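Local atomic coordinates of fumarylacetoacetate hydrolase (Burkholderia xenovorans, PDB entry 5TI1), a protein that probably catalyses the metal-dependent hydrolysis of fumarylacetoacetate to fumarate and acetoacetate, the last step of phenylalanine and tyrosine breakdown. Residues B[298-303]-B[320-325]; B[251-256]-B[290-295]; B[304-309]-B[349-354]; B[311-316]-B[357-362]. One frame throughout, in Å; residues are numbered along the deposited sequence.

Contact 1 of 4, residues B[298-303]-B[320-325]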
loop_
_atom_site.group_PDB
_atom_site.type_symbol
_atom_site.label_atom_id
_atom_site.label_comp_id
_atom_site.label_asym_id
_atom_site.label_seq_id
_atom_site.Cartn_x
_atom_site.Cartn_y
_atom_site.Cartn_z
ATOM N N PRO B 298 -2.233 1.419 -31.291
ATOM C CA PRO B 298 -1.745 0.798 -32.539
ATOM C C PRO B 298 -0.942 -0.474 -32.332
ATOM O O PRO B 298 -0.620 -1.140 -33.320
ATOM C CB PRO B 298 -0.868 1.893 -33.168
ATOM C CG PRO B 298 -1.361 3.163 -32.572
ATOM C CD PRO B 298 -1.764 2.815 -31.172
ATOM N N PHE B 299 -0.605 -0.837 -31.093
ATOM C CA PHE B 299 0.227 -2.006 -30.844
ATOM C C PHE B 299 -0.523 -3.094 -30.088
ATOM O O PHE B 299 0.091 -4.071 -29.652
ATOM C CB PHE B 299 1.512 -1.568 -30.124
ATOM C CG PHE B 299 2.193 -0.424 -30.814
ATOM C CD1 PHE B 299 3.012 -0.652 -31.911
ATOM C CD2 PHE B 299 1.953 0.882 -30.420
ATOM C CE1 PHE B 299 3.618 0.398 -32.582
ATOM C CE2 PHE B 299 2.553 1.941 -31.091
ATOM C CZ PHE B 299 3.385 1.693 -32.177
ATOM N N ARG B 300 -1.846 -2.968 -29.972
ATOM C CA ARG B 300 -2.675 -4.018 -29.395
ATOM C C ARG B 300 -2.640 -5.271 -30.270
ATOM O O ARG B 300 -2.713 -5.192 -31.500
ATOM C CB ARG B 300 -4.111 -3.511 -29.233
ATOM C CG ARG B 300 -5.118 -4.549 -28.779
ATOM C CD ARG B 300 -6.538 -3.999 -28.882
ATOM N NE ARG B 300 -6.707 -2.752 -28.133
ATOM C CZ ARG B 300 -6.985 -2.685 -26.832
ATOM N NH1 ARG B 300 -7.125 -3.794 -26.117
ATOM N NH2 ARG B 300 -7.126 -1.508 -26.242
ATOM N N VAL B 301 -2.502 -6.434 -29.629
ATOM C CA VAL B 301 -2.362 -7.712 -30.316
ATOM C C VAL B 301 -3.080 -8.787 -29.511
ATOM O O VAL B 301 -3.501 -8.576 -28.368
ATOM C CB VAL B 301 -0.885 -8.120 -30.530
ATOM C CG1 VAL B 301 -0.201 -7.199 -31.532
ATOM C CG2 VAL B 301 -0.143 -8.142 -29.200
ATOM N N ALA B 302 -3.205 -9.959 -30.128
ATOM C CA ALA B 302 -3.897 -11.078 -29.507
ATOM C C ALA B 302 -3.072 -11.671 -28.368
ATOM O O ALA B 302 -1.903 -12.029 -28.548
ATOM C CB ALA B 302 -4.202 -12.147 -30.549
ATOM N N GLN B 303 -3.698 -11.778 -27.198
ATOM C CA GLN B 303 -3.085 -12.372 -26.023
ATOM C C GLN B 303 -2.975 -13.891 -26.182
ATOM O O GLN B 303 -3.641 -14.484 -27.028
ATOM C CB GLN B 303 -3.904 -12.018 -24.774
ATOM C CG GLN B 303 -5.352 -12.565 -24.763
ATOM C CD GLN B 303 -6.347 -11.697 -25.529
ATOM O OE1 GLN B 303 -5.972 -10.728 -26.185
ATOM N NE2 GLN B 303 -7.627 -12.042 -25.433
ATOM N N HIS B 320 -6.367 -8.108 -26.198
ATOM C CA HIS B 320 -6.055 -7.306 -25.025
ATOM C C HIS B 320 -4.587 -7.368 -24.628
ATOM O O HIS B 320 -4.252 -6.954 -23.509
ATOM C CB HIS B 320 -6.949 -7.733 -23.870
ATOM C CG HIS B 320 -8.391 -7.402 -24.093
ATOM N ND1 HIS B 320 -8.931 -6.175 -23.769
ATOM C CD2 HIS B 320 -9.396 -8.123 -24.644
ATOM C CE1 HIS B 320 -10.214 -6.166 -24.082
ATOM N NE2 HIS B 320 -10.519 -7.334 -24.623
ATOM N N ALA B 321 -3.715 -7.867 -25.497
ATOM C CA ALA B 321 -2.276 -7.849 -25.292
ATOM C C ALA B 321 -1.664 -6.685 -26.057
ATOM O O ALA B 321 -2.297 -6.081 -26.928
ATOM C CB ALA B 321 -1.632 -9.167 -25.735
ATOM N N PHE B 322 -0.418 -6.367 -25.715
ATOM C CA PHE B 322 0.273 -5.245 -26.324
ATOM C C PHE B 322 1.690 -5.658 -26.691
ATOM O O PHE B 322 2.382 -6.325 -25.916
ATOM C CB PHE B 322 0.263 -4.025 -25.403
ATOM C CG PHE B 322 -1.101 -3.400 -25.266
ATOM C CD1 PHE B 322 -2.003 -3.874 -24.329
ATOM C CD2 PHE B 322 -1.493 -2.369 -26.105
ATOM C CE1 PHE B 322 -3.271 -3.316 -24.217
ATOM C CE2 PHE B 322 -2.767 -1.806 -25.999
ATOM C CZ PHE B 322 -3.654 -2.284 -25.060
ATOM N N ASP B 323 2.093 -5.269 -27.896
ATOM C CA ASP B 323 3.371 -5.652 -28.497
ATOM C C ASP B 323 4.419 -4.636 -28.052
ATOM O O ASP B 323 4.651 -3.621 -28.710
ATOM C CB ASP B 323 3.215 -5.716 -30.010
ATOM C CG ASP B 323 4.464 -6.183 -30.720
ATOM O OD1 ASP B 323 5.496 -6.447 -30.067
ATOM O OD2 ASP B 323 4.404 -6.279 -31.961
ATOM N N ILE B 324 5.041 -4.903 -26.905
ATOM C CA ILE B 324 6.030 -4.011 -26.293
ATOM C C ILE B 324 7.337 -4.782 -26.208
ATOM O O ILE B 324 7.449 -5.740 -25.432
ATOM C CB ILE B 324 5.616 -3.519 -24.902
ATOM C CG1 ILE B 324 4.172 -3.010 -24.875
ATOM C CG2 ILE B 324 6.547 -2.412 -24.451
ATOM C CD1 ILE B 324 3.766 -2.450 -23.504
ATOM N N THR B 325 8.314 -4.383 -27.019
ATOM C CA THR B 325 9.644 -4.966 -26.942
ATOM C C THR B 325 10.322 -4.481 -25.665
ATOM O O THR B 325 10.313 -3.284 -25.369
ATOM C CB THR B 325 10.468 -4.579 -28.175
ATOM O OG1 THR B 325 9.916 -5.210 -29.336
ATOM C CG2 THR B 325 11.917 -5.018 -28.026
#
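Backbone bonds carry most of this contact. Val301 and Ala321 form an antiparallel hydrogen-bonded pair, Val301 N giving to Ala321 O at 2.7 Å and Ala321 N to Val301 O at 3.0 Å, the latter nearly along the C=O axis. One pair further on, Arg300 faces Phe322 as a non-hydrogen-bonded pair, and beyond it Asp323 N reaches Phe299 O at 2.9 Å. Where the strands part, a side chain takes over: Gln303, its CG in the crowded position between backbone N and carbonyl carbon (chi1 63°) and its chain bent at chi2, turns OE1 to accept a hydrogen bond from His320 N at 2.6 Å.

On the face of Val301 and Ala321, Val301 CG2 lies 3.9 Å from Ala321 CB; the small alanine also lets Gln303 CB close in. On the face of Arg300 and Phe322 the two side chains run alongside each other, and Phe322 CZ sits over one guanidinium face, toward its rim, with planes 61° apart.

Charge is met outside: Arg300 NH2 forms salt bridges with Glu297 and Glu249, and Glu249 also bonds His320 ND1. Strand 300-301 thus adds a short antiparallel strand to 321-331 in a mixed sheet; the pairing ends at Asp323, the centre of an inverse gamma turn.

Contact 2 of 4, residues B[251-256]-B[290-295]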
loop_
_atom_site.group_PDB
_atom_site.type_symbol
_atom_site.label_atom_id
_atom_site.label_comp_id
_atom_site.label_asym_id
_atom_site.label_seq_id
_atom_site.Cartn_x
_atom_site.Cartn_y
_atom_site.Cartn_z
ATOM N N HIS B 251 -10.403 2.109 -17.213
ATOM C CA HIS B 251 -9.875 2.640 -15.963
ATOM C C HIS B 251 -8.370 2.870 -15.992
ATOM O O HIS B 251 -7.843 3.466 -15.049
ATOM C CB HIS B 251 -10.216 1.700 -14.802
ATOM C CG HIS B 251 -11.685 1.599 -14.520
ATOM N ND1 HIS B 251 -12.251 2.027 -13.338
ATOM C CD2 HIS B 251 -12.707 1.129 -15.275
ATOM C CE1 HIS B 251 -13.554 1.806 -13.364
ATOM N NE2 HIS B 251 -13.856 1.265 -14.532
ATOM N N ILE B 252 -7.671 2.441 -17.048
ATOM C CA ILE B 252 -6.208 2.475 -17.100
ATOM C C ILE B 252 -5.753 3.718 -17.858
ATOM O O ILE B 252 -6.228 3.994 -18.967
ATOM C CB ILE B 252 -5.644 1.199 -17.749
ATOM C CG1 ILE B 252 -6.117 -0.039 -16.986
ATOM C CG2 ILE B 252 -4.115 1.258 -17.804
ATOM C CD1 ILE B 252 -5.566 -1.332 -17.532
ATOM N N PHE B 253 -4.808 4.454 -17.272
ATOM C CA PHE B 253 -4.276 5.668 -17.883
ATOM C C PHE B 253 -3.092 5.382 -18.807
ATOM O O PHE B 253 -3.048 5.864 -19.940
ATOM C CB PHE B 253 -3.865 6.659 -16.783
ATOM C CG PHE B 253 -3.138 7.871 -17.293
ATOM C CD1 PHE B 253 -3.780 8.781 -18.129
ATOM C CD2 PHE B 253 -1.812 8.111 -16.921
ATOM C CE1 PHE B 253 -3.117 9.906 -18.600
ATOM C CE2 PHE B 253 -1.133 9.233 -17.387
ATOM C CZ PHE B 253 -1.788 10.135 -18.229
ATOM N N GLY B 254 -2.118 4.622 -18.332
ATOM C CA GLY B 254 -0.931 4.385 -19.123
ATOM C C GLY B 254 -0.028 3.372 -18.456
ATOM O O GLY B 254 -0.416 2.707 -17.492
ATOM N N MET B 255 1.210 3.289 -18.959
ATOM C CA MET B 255 2.140 2.253 -18.539
ATOM C C MET B 255 3.528 2.841 -18.336
ATOM O O MET B 255 3.899 3.836 -18.968
ATOM C CB MET B 255 2.204 1.127 -19.573
ATOM C CG MET B 255 2.851 -0.143 -19.086
ATOM S SD MET B 255 2.853 -1.376 -20.396
ATOM C CE MET B 255 1.096 -1.622 -20.649
ATOM N N VAL B 256 4.286 2.209 -17.437
ATOM C CA VAL B 256 5.693 2.494 -17.210
ATOM C C VAL B 256 6.444 1.166 -17.202
ATOM O O VAL B 256 5.849 0.091 -17.138
ATOM C CB VAL B 256 5.934 3.251 -15.889
ATOM C CG1 VAL B 256 5.288 4.628 -15.935
ATOM C CG2 VAL B 256 5.427 2.420 -14.709
ATOM N N ILE B 290 5.029 8.181 -18.403
ATOM C CA ILE B 290 3.855 7.323 -18.503
ATOM C C ILE B 290 3.375 7.378 -19.941
ATOM O O ILE B 290 2.903 8.418 -20.405
ATOM C CB ILE B 290 2.745 7.722 -17.529
ATOM C CG1 ILE B 290 3.245 7.624 -16.085
ATOM C CG2 ILE B 290 1.576 6.785 -17.709
ATOM C CD1 ILE B 290 2.166 7.916 -15.055
ATOM N N VAL B 291 3.530 6.268 -20.652
ATOM C CA VAL B 291 3.053 6.158 -22.030
ATOM C C VAL B 291 1.564 5.849 -21.965
ATOM O O VAL B 291 1.166 4.863 -21.338
ATOM C CB VAL B 291 3.819 5.069 -22.796
ATOM C CG1 VAL B 291 3.180 4.821 -24.171
ATOM C CG2 VAL B 291 5.311 5.441 -22.950
ATOM N N THR B 292 0.739 6.705 -22.573
ATOM C CA THR B 292 -0.710 6.568 -22.426
ATOM C C THR B 292 -1.227 5.317 -23.125
ATOM O O THR B 292 -0.695 4.870 -24.144
ATOM C CB THR B 292 -1.463 7.782 -22.986
ATOM O OG1 THR B 292 -1.162 7.950 -24.381
ATOM C CG2 THR B 292 -1.118 9.048 -22.222
ATOM N N LEU B 293 -2.299 4.763 -22.564
ATOM C CA LEU B 293 -2.917 3.594 -23.168
ATOM C C LEU B 293 -3.395 3.900 -24.585
ATOM O O LEU B 293 -3.302 3.046 -25.476
ATOM C CB LEU B 293 -4.064 3.108 -22.286
ATOM C CG LEU B 293 -4.597 1.750 -22.740
ATOM C CD1 LEU B 293 -3.569 0.656 -22.478
ATOM C CD2 LEU B 293 -5.926 1.432 -22.081
ATOM N N ASP B 294 -3.865 5.128 -24.822
ATOM C CA ASP B 294 -4.243 5.533 -26.176
ATOM C C ASP B 294 -3.055 5.475 -27.134
ATOM O O ASP B 294 -3.190 5.005 -28.270
ATOM C CB ASP B 294 -4.855 6.936 -26.150
ATOM C CG ASP B 294 -6.326 6.916 -25.764
ATOM O OD1 ASP B 294 -6.992 5.915 -26.096
ATOM O OD2 ASP B 294 -6.813 7.878 -25.131
ATOM N N ALA B 295 -1.879 5.938 -26.694
ATOM C CA ALA B 295 -0.712 5.882 -27.569
ATOM C C ALA B 295 -0.341 4.446 -27.912
ATOM O O ALA B 295 0.238 4.193 -28.972
ATOM C CB ALA B 295 0.478 6.601 -26.921
HETATM O O HOH W 1 -4.792 6.645 -22.271
#
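This is a buried antiparallel strand pairing in the mixed sheet of the C-terminal domain, at the point where strand 284-292 leaves its neighbour 252-263 and turns into the short, weakly bonded helix 293-296. Met255 and Val291 form the hydrogen-bonded pair: Met255 N gives to Val291 O at 2.9 Å and Val291 N to Met255 O at 3.0 Å, both donors in the carbonyl plane. Next to it Gly254 and Thr292, the antiparallel non-hydrogen-bonded pair, approach to 4.0 Å between their CA atoms, a closeness that suits glycine, since a CB here would clash with Val291 O and Ile290 CG2.

Phe253 O is gripped twice, by Leu293 N at 2.9 Å from above the carbonyl plane and by a water that donates to it and accepts from Asp294 N. The Phe253 ring, with CG anti to the backbone N (chi1 172°), swings back so that CD2 and CE2 meet Ile290 CG2, the two side chains crossing at about a right angle. The other branch of Ile290, CG1, lies alongside Val256 with 3.6 Å to its CG1. Apolar side chains suit this buried position, and Trp105 meets the Phe253 ring edge-to-face.

Thr292 OG1, in the crowded position (chi1 59°), accepts from Ala295 N at 3.1 Å, the mark of a threonine N-cap at a strand-to-helix junction.

Contact 3 of 4, residues B[304-309]-B[349-354]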
loop_
_atom_site.group_PDB
_atom_site.type_symbol
_atom_site.label_atom_id
_atom_site.label_comp_id
_atom_site.label_asym_id
_atom_site.label_seq_id
_atom_site.Cartn_x
_atom_site.Cartn_y
_atom_site.Cartn_z
ATOM N N PRO B 304 -2.134 -14.544 -25.378
ATOM C CA PRO B 304 -2.024 -16.006 -25.458
ATOM C C PRO B 304 -3.346 -16.706 -25.178
ATOM O O PRO B 304 -4.209 -16.200 -24.457
ATOM C CB PRO B 304 -0.990 -16.345 -24.379
ATOM C CG PRO B 304 -0.142 -15.117 -24.276
ATOM C CD PRO B 304 -1.091 -13.959 -24.512
ATOM N N ALA B 305 -3.480 -17.900 -25.747
ATOM C CA ALA B 305 -4.645 -18.732 -25.504
ATOM C C ALA B 305 -4.616 -19.289 -24.086
ATOM O O ALA B 305 -3.586 -19.778 -23.616
ATOM C CB ALA B 305 -4.697 -19.868 -26.526
ATOM N N GLN B 306 -5.757 -19.221 -23.403
ATOM C CA GLN B 306 -5.872 -19.672 -22.022
ATOM C C GLN B 306 -6.545 -21.040 -21.969
ATOM O O GLN B 306 -7.572 -21.263 -22.622
ATOM C CB GLN B 306 -6.646 -18.653 -21.173
ATOM C CG GLN B 306 -5.976 -17.280 -21.105
ATOM C CD GLN B 306 -6.584 -16.363 -20.054
ATOM O OE1 GLN B 306 -7.797 -16.157 -20.012
ATOM N NE2 GLN B 306 -5.735 -15.812 -19.192
ATOM N N ASP B 307 -5.956 -21.953 -21.204
ATOM C CA ASP B 307 -6.491 -23.297 -21.027
ATOM C C ASP B 307 -6.175 -23.734 -19.603
ATOM O O ASP B 307 -5.001 -23.796 -19.225
ATOM C CB ASP B 307 -5.894 -24.265 -22.058
ATOM C CG ASP B 307 -6.521 -25.655 -22.006
ATOM O OD1 ASP B 307 -7.463 -25.882 -21.219
ATOM O OD2 ASP B 307 -6.067 -26.530 -22.767
ATOM N N PRO B 308 -7.185 -24.025 -18.771
ATOM C CA PRO B 308 -8.625 -24.005 -19.060
ATOM C C PRO B 308 -9.193 -22.608 -19.266
ATOM O O PRO B 308 -8.545 -21.624 -18.913
ATOM C CB PRO B 308 -9.236 -24.642 -17.811
ATOM C CG PRO B 308 -8.274 -24.333 -16.738
ATOM C CD PRO B 308 -6.916 -24.422 -17.379
ATOM N N GLN B 309 -10.382 -22.534 -19.859
ATOM C CA GLN B 309 -11.087 -21.270 -19.962
ATOM C C GLN B 309 -11.367 -20.751 -18.557
ATOM O O GLN B 309 -11.905 -21.492 -17.725
ATOM C CB GLN B 309 -12.395 -21.452 -20.736
ATOM C CG GLN B 309 -13.178 -20.169 -20.954
ATOM C CD GLN B 309 -14.441 -20.382 -21.780
ATOM O OE1 GLN B 309 -15.163 -21.375 -21.610
ATOM N NE2 GLN B 309 -14.711 -19.445 -22.683
ATOM N N MET B 349 2.423 -12.317 -21.816
ATOM C CA MET B 349 1.752 -12.525 -20.535
ATOM C C MET B 349 0.447 -13.309 -20.699
ATOM O O MET B 349 -0.333 -13.078 -21.629
ATOM C CB MET B 349 1.493 -11.181 -19.865
ATOM C CG MET B 349 2.772 -10.424 -19.515
ATOM S SD MET B 349 3.966 -11.375 -18.527
ATOM C CE MET B 349 3.633 -10.705 -16.890
ATOM N N TYR B 350 0.231 -14.257 -19.784
ATOM C CA TYR B 350 -0.947 -15.121 -19.813
ATOM C C TYR B 350 -2.205 -14.386 -19.353
ATOM O O TYR B 350 -3.304 -14.662 -19.845
ATOM C CB TYR B 350 -0.688 -16.341 -18.929
ATOM C CG TYR B 350 -1.665 -17.486 -19.071
ATOM C CD1 TYR B 350 -2.797 -17.562 -18.270
ATOM C CD2 TYR B 350 -1.434 -18.510 -19.977
ATOM C CE1 TYR B 350 -3.691 -18.626 -18.385
ATOM C CE2 TYR B 350 -2.315 -19.574 -20.100
ATOM C CZ TYR B 350 -3.441 -19.627 -19.302
ATOM O OH TYR B 350 -4.319 -20.684 -19.424
ATOM N N TRP B 351 -2.079 -13.472 -18.394
ATOM C CA TRP B 351 -3.212 -12.689 -17.903
ATOM C C TRP B 351 -3.035 -11.242 -18.341
ATOM O O TRP B 351 -1.961 -10.663 -18.159
ATOM C CB TRP B 351 -3.332 -12.768 -16.375
ATOM C CG TRP B 351 -3.625 -14.141 -15.823
ATOM C CD1 TRP B 351 -2.736 -14.999 -15.238
ATOM C CD2 TRP B 351 -4.900 -14.808 -15.791
ATOM N NE1 TRP B 351 -3.377 -16.153 -14.844
ATOM C CE2 TRP B 351 -4.703 -16.063 -15.177
ATOM C CE3 TRP B 351 -6.188 -14.465 -16.223
ATOM C CZ2 TRP B 351 -5.745 -16.979 -14.986
ATOM C CZ3 TRP B 351 -7.225 -15.380 -16.033
ATOM C CH2 TRP B 351 -6.996 -16.617 -15.416
ATOM N N THR B 352 -4.080 -10.655 -18.912
ATOM C CA THR B 352 -3.988 -9.276 -19.368
ATOM C C THR B 352 -4.192 -8.300 -18.212
ATOM O O THR B 352 -4.607 -8.669 -17.112
ATOM C CB THR B 352 -5.029 -8.999 -20.443
ATOM O OG1 THR B 352 -6.331 -9.091 -19.851
ATOM C CG2 THR B 352 -4.890 -10.011 -21.565
ATOM N N MET B 353 -3.913 -7.024 -18.499
ATOM C CA MET B 353 -4.211 -5.955 -17.552
ATOM C C MET B 353 -5.691 -5.918 -17.200
ATOM O O MET B 353 -6.055 -5.732 -16.035
ATOM C CB MET B 353 -3.773 -4.614 -18.136
ATOM C CG MET B 353 -2.270 -4.450 -18.274
ATOM S SD MET B 353 -1.841 -2.879 -19.057
ATOM C CE MET B 353 -2.311 -3.211 -20.758
ATOM N N ALA B 354 -6.563 -6.078 -18.202
ATOM C CA ALA B 354 -7.996 -6.088 -17.938
ATOM C C ALA B 354 -8.350 -7.185 -16.945
ATOM O O ALA B 354 -9.089 -6.957 -15.976
ATOM C CB ALA B 354 -8.766 -6.266 -19.250
HETATM O O HOH W 2 -3.858 -14.606 -22.360
#
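Gln306 lies obliquely across the Tyr350 ring and at about a right angle to Trp351, so that its side chain lies over a face of each ring. Its CG, anti to the carbonyl carbon (chi1 -61°), stands over one face of Tyr350 toward the rim, 4.1 Å from the ring centroid, a CH-pi contact that suits the aliphatic part of glutamine. Further out, NE2 rests over the Trp351 face, 3.3 Å from CE3, with amide and indole planes 75° apart. The same NE2 makes a weak hydrogen bond to Tyr350 O at 2.8 Å, while OE1 is held by Gln355 NE2.

Tyr350, its CG anti to the backbone N (chi1 -167°), extends toward the loop and places its hydroxyl tip against the backbone, where OH accepts from Asp307 N at 2.7 Å. Pro304 packs against the backbone of Met349, its CD 3.1 Å from Met349 O. A water bridges 304-309 and 349-354, donating to Pro304 O at 2.7 Å and to Tyr350 O.

Tyr350 O thus accepts from the water and, weakly, from the Gln306 amide. The loop, which has no regular secondary structure, is consequently fixed by polar bonds to backbone atoms, by a CH-pi contact on Tyr350 and by van der Waals packing of NE2 over Trp351.

Contact 4 of 4, residues B[311-316]-B[357-362]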
loop_
_atom_site.group_PDB
_atom_site.type_symbol
_atom_site.label_atom_id
_atom_site.label_comp_id
_atom_site.label_asym_id
_atom_site.label_seq_id
_atom_site.Cartn_x
_atom_site.Cartn_y
_atom_site.Cartn_z
ATOM N N LEU B 311 -13.018 -18.715 -15.314
ATOM C CA LEU B 311 -14.364 -18.400 -14.853
ATOM C C LEU B 311 -14.895 -17.161 -15.558
ATOM O O LEU B 311 -14.113 -16.315 -15.999
ATOM C CB LEU B 311 -14.366 -18.193 -13.336
ATOM C CG LEU B 311 -14.331 -19.435 -12.452
ATOM C CD1 LEU B 311 -13.866 -19.057 -11.068
ATOM C CD2 LEU B 311 -15.712 -20.066 -12.381
ATOM N N ALA B 312 -16.225 -17.039 -15.635
ATOM C CA ALA B 312 -16.850 -16.039 -16.498
ATOM C C ALA B 312 -16.360 -14.624 -16.204
ATOM O O ALA B 312 -16.115 -13.841 -17.131
ATOM C CB ALA B 312 -18.379 -16.113 -16.367
ATOM N N TYR B 313 -16.199 -14.272 -14.925
ATOM C CA TYR B 313 -15.858 -12.887 -14.606
ATOM C C TYR B 313 -14.484 -12.490 -15.149
ATOM O O TYR B 313 -14.196 -11.294 -15.251
ATOM C CB TYR B 313 -15.948 -12.632 -13.084
ATOM C CG TYR B 313 -14.710 -13.005 -12.281
ATOM C CD1 TYR B 313 -14.553 -14.288 -11.775
ATOM C CD2 TYR B 313 -13.712 -12.072 -12.017
ATOM C CE1 TYR B 313 -13.431 -14.638 -11.046
ATOM C CE2 TYR B 313 -12.579 -12.415 -11.288
ATOM C CZ TYR B 313 -12.448 -13.701 -10.801
ATOM O OH TYR B 313 -11.331 -14.072 -10.078
ATOM N N LEU B 314 -13.652 -13.449 -15.549
ATOM C CA LEU B 314 -12.330 -13.150 -16.094
ATOM C C LEU B 314 -12.270 -13.181 -17.619
ATOM O O LEU B 314 -11.191 -12.962 -18.188
ATOM C CB LEU B 314 -11.293 -14.128 -15.527
ATOM C CG LEU B 314 -10.925 -13.925 -14.058
ATOM C CD1 LEU B 314 -10.259 -15.163 -13.500
ATOM C CD2 LEU B 314 -10.023 -12.720 -13.911
ATOM N N ARG B 315 -13.384 -13.435 -18.299
ATOM C CA ARG B 315 -13.375 -13.608 -19.747
ATOM C C ARG B 315 -13.519 -12.267 -20.457
ATOM O O ARG B 315 -14.213 -11.371 -19.977
ATOM C CB ARG B 315 -14.502 -14.551 -20.179
ATOM C CG ARG B 315 -14.413 -15.933 -19.567
ATOM C CD ARG B 315 -15.548 -16.819 -20.034
ATOM N NE ARG B 315 -15.648 -18.014 -19.202
ATOM C CZ ARG B 315 -16.669 -18.864 -19.222
ATOM N NH1 ARG B 315 -17.699 -18.657 -20.036
ATOM N NH2 ARG B 315 -16.662 -19.922 -18.421
ATOM N N HIS B 316 -12.845 -12.128 -21.599
ATOM C CA HIS B 316 -13.066 -10.971 -22.458
ATOM C C HIS B 316 -12.820 -11.352 -23.912
ATOM O O HIS B 316 -11.858 -12.059 -24.228
ATOM C CB HIS B 316 -12.194 -9.758 -22.067
ATOM C CG HIS B 316 -10.719 -10.040 -21.965
ATOM N ND1 HIS B 316 -10.108 -11.110 -22.581
ATOM C CD2 HIS B 316 -9.736 -9.377 -21.310
ATOM C CE1 HIS B 316 -8.815 -11.098 -22.309
ATOM N NE2 HIS B 316 -8.560 -10.053 -21.541
ATOM N N LEU B 357 -7.019 -6.340 -13.336
ATOM C CA LEU B 357 -7.844 -5.365 -12.631
ATOM C C LEU B 357 -9.194 -5.964 -12.248
ATOM O O LEU B 357 -9.699 -5.730 -11.140
ATOM C CB LEU B 357 -8.036 -4.125 -13.497
ATOM C CG LEU B 357 -8.746 -2.945 -12.840
ATOM C CD1 LEU B 357 -7.965 -2.472 -11.598
ATOM C CD2 LEU B 357 -8.936 -1.829 -13.869
ATOM N N ALA B 358 -9.783 -6.746 -13.152
ATOM C CA ALA B 358 -11.047 -7.412 -12.859
ATOM C C ALA B 358 -10.914 -8.302 -11.633
ATOM O O ALA B 358 -11.736 -8.241 -10.709
ATOM C CB ALA B 358 -11.499 -8.221 -14.075
ATOM N N HIS B 359 -9.853 -9.106 -11.586
ATOM C CA HIS B 359 -9.634 -9.936 -10.410
ATOM C C HIS B 359 -9.318 -9.089 -9.180
ATOM O O HIS B 359 -9.821 -9.373 -8.087
ATOM C CB HIS B 359 -8.522 -10.940 -10.675
ATOM C CG HIS B 359 -8.271 -11.860 -9.527
ATOM N ND1 HIS B 359 -9.127 -12.889 -9.199
ATOM C CD2 HIS B 359 -7.283 -11.882 -8.601
ATOM C CE1 HIS B 359 -8.663 -13.520 -8.136
ATOM N NE2 HIS B 359 -7.547 -12.928 -7.753
ATOM N N HIS B 360 -8.500 -8.040 -9.342
ATOM C CA HIS B 360 -8.156 -7.168 -8.216
ATOM C C HIS B 360 -9.402 -6.665 -7.487
ATOM O O HIS B 360 -9.411 -6.559 -6.255
ATOM C CB HIS B 360 -7.325 -5.978 -8.702
ATOM C CG HIS B 360 -6.491 -5.337 -7.631
ATOM N ND1 HIS B 360 -6.877 -5.292 -6.307
ATOM C CD2 HIS B 360 -5.283 -4.725 -7.691
ATOM C CE1 HIS B 360 -5.945 -4.674 -5.601
ATOM N NE2 HIS B 360 -4.968 -4.318 -6.416
ATOM N N THR B 361 -10.462 -6.356 -8.228
ATOM C CA THR B 361 -11.650 -5.735 -7.657
ATOM C C THR B 361 -12.840 -6.681 -7.508
ATOM O O THR B 361 -13.892 -6.251 -7.017
ATOM C CB THR B 361 -12.060 -4.529 -8.515
ATOM O OG1 THR B 361 -12.494 -4.986 -9.810
ATOM C CG2 THR B 361 -10.874 -3.583 -8.684
ATOM N N VAL B 362 -12.710 -7.956 -7.899
ATOM C CA VAL B 362 -13.880 -8.828 -7.964
ATOM C C VAL B 362 -14.488 -9.049 -6.583
ATOM O O VAL B 362 -15.697 -9.291 -6.456
ATOM C CB VAL B 362 -13.521 -10.167 -8.635
ATOM C CG1 VAL B 362 -12.632 -11.003 -7.728
ATOM C CG2 VAL B 362 -14.799 -10.929 -9.004
#
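Tyr313 carries the contact, its hydroxyl joined to His359 ND1 by a 2.7 Å hydrogen bond in which either partner could be the donor. The histidine receives OH at its edge, near the ring plane. Over one face of the tyrosine ring stands Val362, whose CG2 is 3.7 Å from the centroid in a CH-pi contact and 3.4 Å from Tyr313 CD2. Leu314 CG covers the opposite face, so the ring is held between two branched aliphatic side chains; Leu314 CD2 also touches His359 CB.

Torsions set this up: Tyr313 CG takes the crowded position (chi1 84°), and His359 CG lies anti to its backbone N (chi1 -178°). The 3-10 turn, with Leu314 N bonded to Leu311 O, presents Tyr313 to the helix.

Further out, Gln206 of the second subunit bonds Tyr313 OH, and Phe217 of that subunit meets the tyrosine ring and packs on Val362. The loop before strand 321-331 is thereby laid against helix 353-362 at the subunit interface, with helix 245-248 touching Ala358 and His316.

In the fold
From the N terminus, contact 2 comes first, closing the connection from strand 252-263 to the strand 284-292 that pairs with it. Helix 293-296 then leads into strand 300-301, and contact 1 closes the loop that returns to strand 321-331. Contacts 3 and 4 start within that loop and reach beyond it to the stretch leading into helix 353-362 and to the helix itself, so both cross contact 1 and each other. Met353 touches Ile252, Met255 and Phe322, linking this helix to contacts 1 and 2, while Thr352 OG1 probably bonds His316 NE2 between contacts 3 and 4. Together they tie two mixed sheets to helix 353-362, and contacts 3 and 4 also touch the second subunit.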